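PDB 3G7G: UPF0311 protein CA_C3321 from Clostridium acetobutylicum ATCC 824, which is of unknown function but belongs to the UPF0311 (DUF3237) family and folds as an antiparallel beta-barrel that assembles with further copies of itself. Local coordinates for residues Asp112-Phe124 with Trp133-Arg145. Sequence-based numbering, arbitrary orientation.
Sequences DPNAYYFRTIPTF and WMMNHIFVCCASR
Two neighbouring antiparallel strands of the closed eight-stranded barrel, 117-126 and 139-144, meet here, Thr120 facing Cys141 as a hydrogen-bonded pair and Arg119 facing Cys142 as a non-hydrogen-bonded one. Thr120 N gives to Cys141 O (3.0 Å) and Cys141 N returns to Thr120 O (2.8 Å); farther along, Ala143 N reaches Phe118 O. Phe118 O is gripped twice, because Arg119 NH1 also donates to it (3.0 Å), from the opposite face of the carbonyl plane. A bend at chi2 (-68°) turns the arginine back along its own strand and lays one guanidinium face against Cys142 SG, 3.5 Å from Arg119 NE. On the other side of the sheet, Ala143 CB sits over the centre of the Phe118 ring, a CH-pi contact, while Thr120 OG1 lies against Cys141 CB and is hydrogen-bonded to Asn91 OD1 of strand 86-96. From Pro122 on, whose CG packs on Phe139 CB, water replaces direct backbone bonds: one links Pro122 O to Phe139 N, a second Phe124 N to Met134 O. At this end the Phe124 ring meets two partners, one at its edge and one over a face. Its edge points into the Phe139 face in a T-shaped stack (planes at 81°), and the Met134 chain, bent at chi3 (77°), brings its methyl CE over the Phe124 ring, 3.6 Å from the centroid and almost on the ring normal.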
loop_
_atom_site.group_PDB
_atom_site.type_symbol
_atom_site.label_atom_id
_atom_site.label_comp_id
_atom_site.label_asym_id
_atom_site.label_seq_id
_atom_site.Cartn_x
_atom_site.Cartn_y
_atom_site.Cartn_z
ATOM N N ASP A 112 28.998 12.109 -4.973
ATOM C CA ASP A 112 28.937 13.292 -4.113
ATOM C C ASP A 112 27.500 13.489 -3.611
ATOM O O ASP A 112 26.577 13.469 -4.426
ATOM C CB ASP A 112 29.405 14.501 -4.927
ATOM C CG ASP A 112 28.886 15.815 -4.408
ATOM O OD1 ASP A 112 28.513 15.919 -3.210
ATOM O OD2 ASP A 112 28.865 16.770 -5.221
ATOM N N PRO A 113 27.312 13.659 -2.279
ATOM C CA PRO A 113 26.021 13.934 -1.617
ATOM C C PRO A 113 25.156 15.003 -2.286
ATOM O O PRO A 113 23.915 14.890 -2.264
ATOM C CB PRO A 113 26.438 14.445 -0.226
ATOM C CG PRO A 113 27.716 13.787 0.047
ATOM C CD PRO A 113 28.404 13.550 -1.289
ATOM N N ASN A 114 25.794 16.041 -2.835
ATOM C CA ASN A 114 25.060 17.140 -3.478
ATOM C C ASN A 114 24.463 16.735 -4.833
ATOM O O ASN A 114 23.625 17.443 -5.400
ATOM C CB ASN A 114 25.955 18.367 -3.652
ATOM C CG ASN A 114 26.193 19.136 -2.336
ATOM O OD1 ASN A 114 27.028 20.060 -2.303
ATOM N ND2 ASN A 114 25.461 18.773 -1.255
ATOM N N ALA A 115 24.893 15.590 -5.343
ATOM C CA ALA A 115 24.369 15.050 -6.584
ATOM C C ALA A 115 22.945 14.460 -6.436
ATOM O O ALA A 115 22.193 14.438 -7.396
ATOM C CB ALA A 115 25.332 14.004 -7.140
ATOM N N TYR A 116 22.575 14.028 -5.233
ATOM C CA TYR A 116 21.308 13.319 -5.025
ATOM C C TYR A 116 20.046 14.193 -4.952
ATOM O O TYR A 116 20.057 15.263 -4.356
ATOM C CB TYR A 116 21.377 12.508 -3.741
ATOM C CG TYR A 116 22.336 11.336 -3.766
ATOM C CD1 TYR A 116 22.015 10.162 -4.417
ATOM C CD2 TYR A 116 23.539 11.395 -3.074
ATOM C CE1 TYR A 116 22.877 9.068 -4.405
ATOM C CE2 TYR A 116 24.413 10.319 -3.047
ATOM C CZ TYR A 116 24.090 9.168 -3.722
ATOM O OH TYR A 116 24.977 8.122 -3.698
ATOM N N TYR A 117 18.982 13.726 -5.600
ATOM C CA TYR A 117 17.612 14.054 -5.236
ATOM C C TYR A 117 17.151 12.959 -4.276
ATOM O O TYR A 117 17.077 11.811 -4.661
ATOM C CB TYR A 117 16.720 14.054 -6.462
ATOM C CG TYR A 117 15.278 14.371 -6.172
ATOM C CD1 TYR A 117 14.855 15.683 -6.114
ATOM C CD2 TYR A 117 14.332 13.355 -5.946
ATOM C CE1 TYR A 117 13.553 15.986 -5.830
ATOM C CE2 TYR A 117 13.034 13.649 -5.658
ATOM C CZ TYR A 117 12.642 14.977 -5.627
ATOM O OH TYR A 117 11.338 15.338 -5.348
ATOM N N PHE A 118 16.826 13.318 -3.046
ATOM C CA PHE A 118 16.525 12.339 -2.016
ATOM C C PHE A 118 15.342 12.874 -1.172
ATOM O O PHE A 118 15.525 13.699 -0.301
ATOM C CB PHE A 118 17.828 12.102 -1.225
ATOM C CG PHE A 118 17.780 10.972 -0.244
ATOM C CD1 PHE A 118 18.846 10.790 0.636
ATOM C CD2 PHE A 118 16.693 10.090 -0.176
ATOM C CE1 PHE A 118 18.831 9.759 1.578
ATOM C CE2 PHE A 118 16.666 9.078 0.777
ATOM C CZ PHE A 118 17.752 8.907 1.647
ATOM N N ARG A 119 14.126 12.444 -1.524
ATOM C CA ARG A 119 12.903 12.936 -0.912
ATOM C C ARG A 119 11.966 11.800 -0.617
ATOM O O ARG A 119 11.900 10.835 -1.378
ATOM C CB ARG A 119 12.204 13.906 -1.860
ATOM C CG ARG A 119 13.063 15.101 -2.268
ATOM C CD ARG A 119 13.274 15.955 -1.099
ATOM N NE ARG A 119 13.873 17.238 -1.412
ATOM C CZ ARG A 119 15.136 17.544 -1.193
ATOM N NH1 ARG A 119 15.973 16.639 -0.698
ATOM N NH2 ARG A 119 15.570 18.760 -1.480
ATOM N N THR A 120 11.220 11.936 0.473
ATOM C CA THR A 120 10.331 10.894 0.961
ATOM C C THR A 120 9.063 11.482 1.622
ATOM O O THR A 120 8.999 12.675 1.971
ATOM C CB THR A 120 11.043 9.926 1.983
ATOM O OG1 THR A 120 11.044 10.503 3.285
ATOM C CG2 THR A 120 12.455 9.650 1.606
ATOM N N ILE A 121 8.057 10.621 1.756
ATOM C CA ILE A 121 6.823 10.915 2.427
ATOM C C ILE A 121 6.699 9.958 3.651
ATOM O O ILE A 121 6.505 8.759 3.498
ATOM C CB ILE A 121 5.607 10.719 1.530
ATOM C CG1 ILE A 121 5.711 11.456 0.189
ATOM C CG2 ILE A 121 4.338 11.145 2.280
ATOM C CD1 ILE A 121 5.806 12.920 0.246
ATOM N N PRO A 122 6.826 10.507 4.870
ATOM C CA PRO A 122 6.545 9.751 6.087
ATOM C C PRO A 122 5.057 9.715 6.499
ATOM O O PRO A 122 4.323 10.723 6.342
ATOM C CB PRO A 122 7.380 10.468 7.123
ATOM C CG PRO A 122 7.312 11.930 6.653
ATOM C CD PRO A 122 7.226 11.890 5.164
ATOM N N THR A 123 4.659 8.533 6.986
ATOM C CA THR A 123 3.398 8.246 7.658
ATOM C C THR A 123 3.730 7.925 9.111
ATOM O O THR A 123 4.642 7.102 9.380
ATOM C CB THR A 123 2.736 7.001 6.999
ATOM O OG1 THR A 123 2.474 7.282 5.620
ATOM C CG2 THR A 123 1.431 6.605 7.651
ATOM N N PHE A 124 2.985 8.522 10.045
ATOM C CA PHE A 124 3.185 8.295 11.458
ATOM C C PHE A 124 2.036 7.585 12.153
ATOM O O PHE A 124 0.880 7.749 11.791
ATOM C CB PHE A 124 3.429 9.606 12.185
ATOM C CG PHE A 124 4.590 10.388 11.648
ATOM C CD1 PHE A 124 5.883 10.018 11.910
ATOM C CD2 PHE A 124 4.378 11.479 10.837
ATOM C CE1 PHE A 124 6.945 10.772 11.393
ATOM C CE2 PHE A 124 5.416 12.206 10.348
ATOM C CZ PHE A 124 6.684 11.861 10.613
ATOM N N TRP A 133 -1.818 14.733 16.022
ATOM C CA TRP A 133 -1.678 15.621 14.886
ATOM C C TRP A 133 -0.746 15.053 13.812
ATOM O O TRP A 133 -0.896 15.377 12.642
ATOM C CB TRP A 133 -1.178 16.997 15.327
ATOM C CG TRP A 133 0.220 17.028 15.899
ATOM C CD1 TRP A 133 0.587 16.868 17.222
ATOM C CD2 TRP A 133 1.435 17.264 15.179
ATOM N NE1 TRP A 133 1.964 16.952 17.348
ATOM C CE2 TRP A 133 2.504 17.205 16.117
ATOM C CE3 TRP A 133 1.734 17.492 13.826
ATOM C CZ2 TRP A 133 3.845 17.379 15.737
ATOM C CZ3 TRP A 133 3.069 17.668 13.458
ATOM C CH2 TRP A 133 4.100 17.615 14.405
ATOM N N MET A 134 0.176 14.173 14.212
ATOM C CA MET A 134 1.116 13.568 13.289
ATOM C C MET A 134 0.394 12.583 12.388
ATOM O O MET A 134 0.886 12.233 11.310
ATOM C CB MET A 134 2.274 12.880 14.033
ATOM C CG MET A 134 3.123 13.819 14.897
ATOM S SD MET A 134 4.600 13.069 15.630
ATOM C CE MET A 134 5.595 13.083 14.178
ATOM N N MET A 135 -0.759 12.097 12.840
ATOM C CA MET A 135 -1.594 11.231 12.008
ATOM C C MET A 135 -2.595 12.037 11.146
ATOM O O MET A 135 -3.300 11.479 10.302
ATOM C CB MET A 135 -2.291 10.160 12.871
ATOM C CG MET A 135 -1.336 9.292 13.765
ATOM S SD MET A 135 -2.191 7.989 14.708
ATOM C CE MET A 135 -2.698 6.944 13.365
ATOM N N ASN A 136 -2.637 13.352 11.309
ATOM C CA ASN A 136 -3.669 14.128 10.634
ATOM C C ASN A 136 -3.136 15.287 9.833
ATOM O O ASN A 136 -3.851 16.249 9.534
ATOM C CB ASN A 136 -4.718 14.556 11.665
ATOM C CG ASN A 136 -5.528 13.386 12.167
ATOM O OD1 ASN A 136 -6.387 12.860 11.457
ATOM N ND2 ASN A 136 -5.237 12.940 13.358
ATOM N N HIS A 137 -1.874 15.163 9.444
ATOM C CA HIS A 137 -1.252 16.073 8.505
ATOM C C HIS A 137 -0.448 15.288 7.468
ATOM O O HIS A 137 -0.061 14.106 7.695
ATOM C CB HIS A 137 -0.306 17.007 9.213
ATOM C CG HIS A 137 -0.977 17.964 10.126
ATOM N ND1 HIS A 137 -1.189 19.284 9.792
ATOM C CD2 HIS A 137 -1.499 17.793 11.361
ATOM C CE1 HIS A 137 -1.793 19.889 10.799
ATOM N NE2 HIS A 137 -2.000 19.005 11.759
ATOM N N ILE A 138 -0.217 15.951 6.333
ATOM C CA ILE A 138 0.747 15.487 5.325
ATOM C C ILE A 138 2.131 16.070 5.627
ATOM O O ILE A 138 2.286 17.237 6.061
ATOM C CB ILE A 138 0.286 15.777 3.860
ATOM C CG1 ILE A 138 -1.020 15.039 3.545
ATOM C CG2 ILE A 138 1.370 15.390 2.823
ATOM C CD1 ILE A 138 -0.970 13.600 3.634
ATOM N N PHE A 139 3.130 15.237 5.398
ATOM C CA PHE A 139 4.524 15.550 5.672
ATOM C C PHE A 139 5.418 15.181 4.493
ATOM O O PHE A 139 5.130 14.262 3.717
ATOM C CB PHE A 139 5.038 14.711 6.849
ATOM C CG PHE A 139 4.424 15.049 8.165
ATOM C CD1 PHE A 139 5.099 15.838 9.076
ATOM C CD2 PHE A 139 3.191 14.547 8.502
ATOM C CE1 PHE A 139 4.552 16.124 10.289
ATOM C CE2 PHE A 139 2.625 14.828 9.718
ATOM C CZ PHE A 139 3.302 15.637 10.607
ATOM N N VAL A 140 6.517 15.907 4.396
ATOM C CA VAL A 140 7.558 15.651 3.430
ATOM C C VAL A 140 8.869 15.593 4.190
ATOM O O VAL A 140 9.099 16.380 5.120
ATOM C CB VAL A 140 7.662 16.775 2.380
ATOM C CG1 VAL A 140 8.879 16.558 1.526
ATOM C CG2 VAL A 140 6.436 16.829 1.507
ATOM N N CYS A 141 9.723 14.667 3.775
ATOM C CA CYS A 141 11.041 14.504 4.364
ATOM C C CYS A 141 12.159 14.746 3.319
ATOM O O CYS A 141 12.136 14.203 2.220
ATOM C CB CYS A 141 11.098 13.107 4.974
ATOM S SG CYS A 141 12.652 12.564 5.621
ATOM N N CYS A 142 13.093 15.633 3.657
ATOM C CA CYS A 142 14.285 15.894 2.847
ATOM C C CYS A 142 15.460 15.202 3.488
ATOM O O CYS A 142 15.755 15.454 4.650
ATOM C CB CYS A 142 14.570 17.397 2.779
ATOM S SG CYS A 142 13.286 18.288 1.872
ATOM N N ALA A 143 16.133 14.337 2.737
ATOM C CA ALA A 143 17.187 13.520 3.288
ATOM C C ALA A 143 18.474 13.777 2.531
ATOM O O ALA A 143 18.442 14.281 1.401
ATOM C CB ALA A 143 16.820 12.054 3.225
ATOM N N SER A 144 19.591 13.451 3.178
ATOM C CA SER A 144 20.923 13.421 2.533
ATOM C C SER A 144 21.845 12.387 3.145
ATOM O O SER A 144 21.532 11.800 4.183
ATOM C CB SER A 144 21.592 14.790 2.623
ATOM O OG SER A 144 21.284 15.431 3.850
ATOM N N ARG A 145 22.994 12.178 2.499
ATOM C CA ARG A 145 24.166 11.531 3.157
ATOM C C ARG A 145 25.291 12.514 3.526
ATOM O O ARG A 145 25.984 12.334 4.537
ATOM C CB ARG A 145 24.723 10.410 2.298
ATOM C CG ARG A 145 24.055 9.089 2.574
ATOM C CD ARG A 145 22.844 8.932 1.686
ATOM N NE ARG A 145 23.239 8.500 0.348
ATOM C CZ ARG A 145 23.463 7.232 -0.000
ATOM N NH1 ARG A 145 23.811 6.936 -1.252
ATOM N NH2 ARG A 145 23.345 6.251 0.892
HETATM O O HOH W 1 2.428 12.048 4.920
HETATM O O HOH W 2 1.018 10.313 9.261
#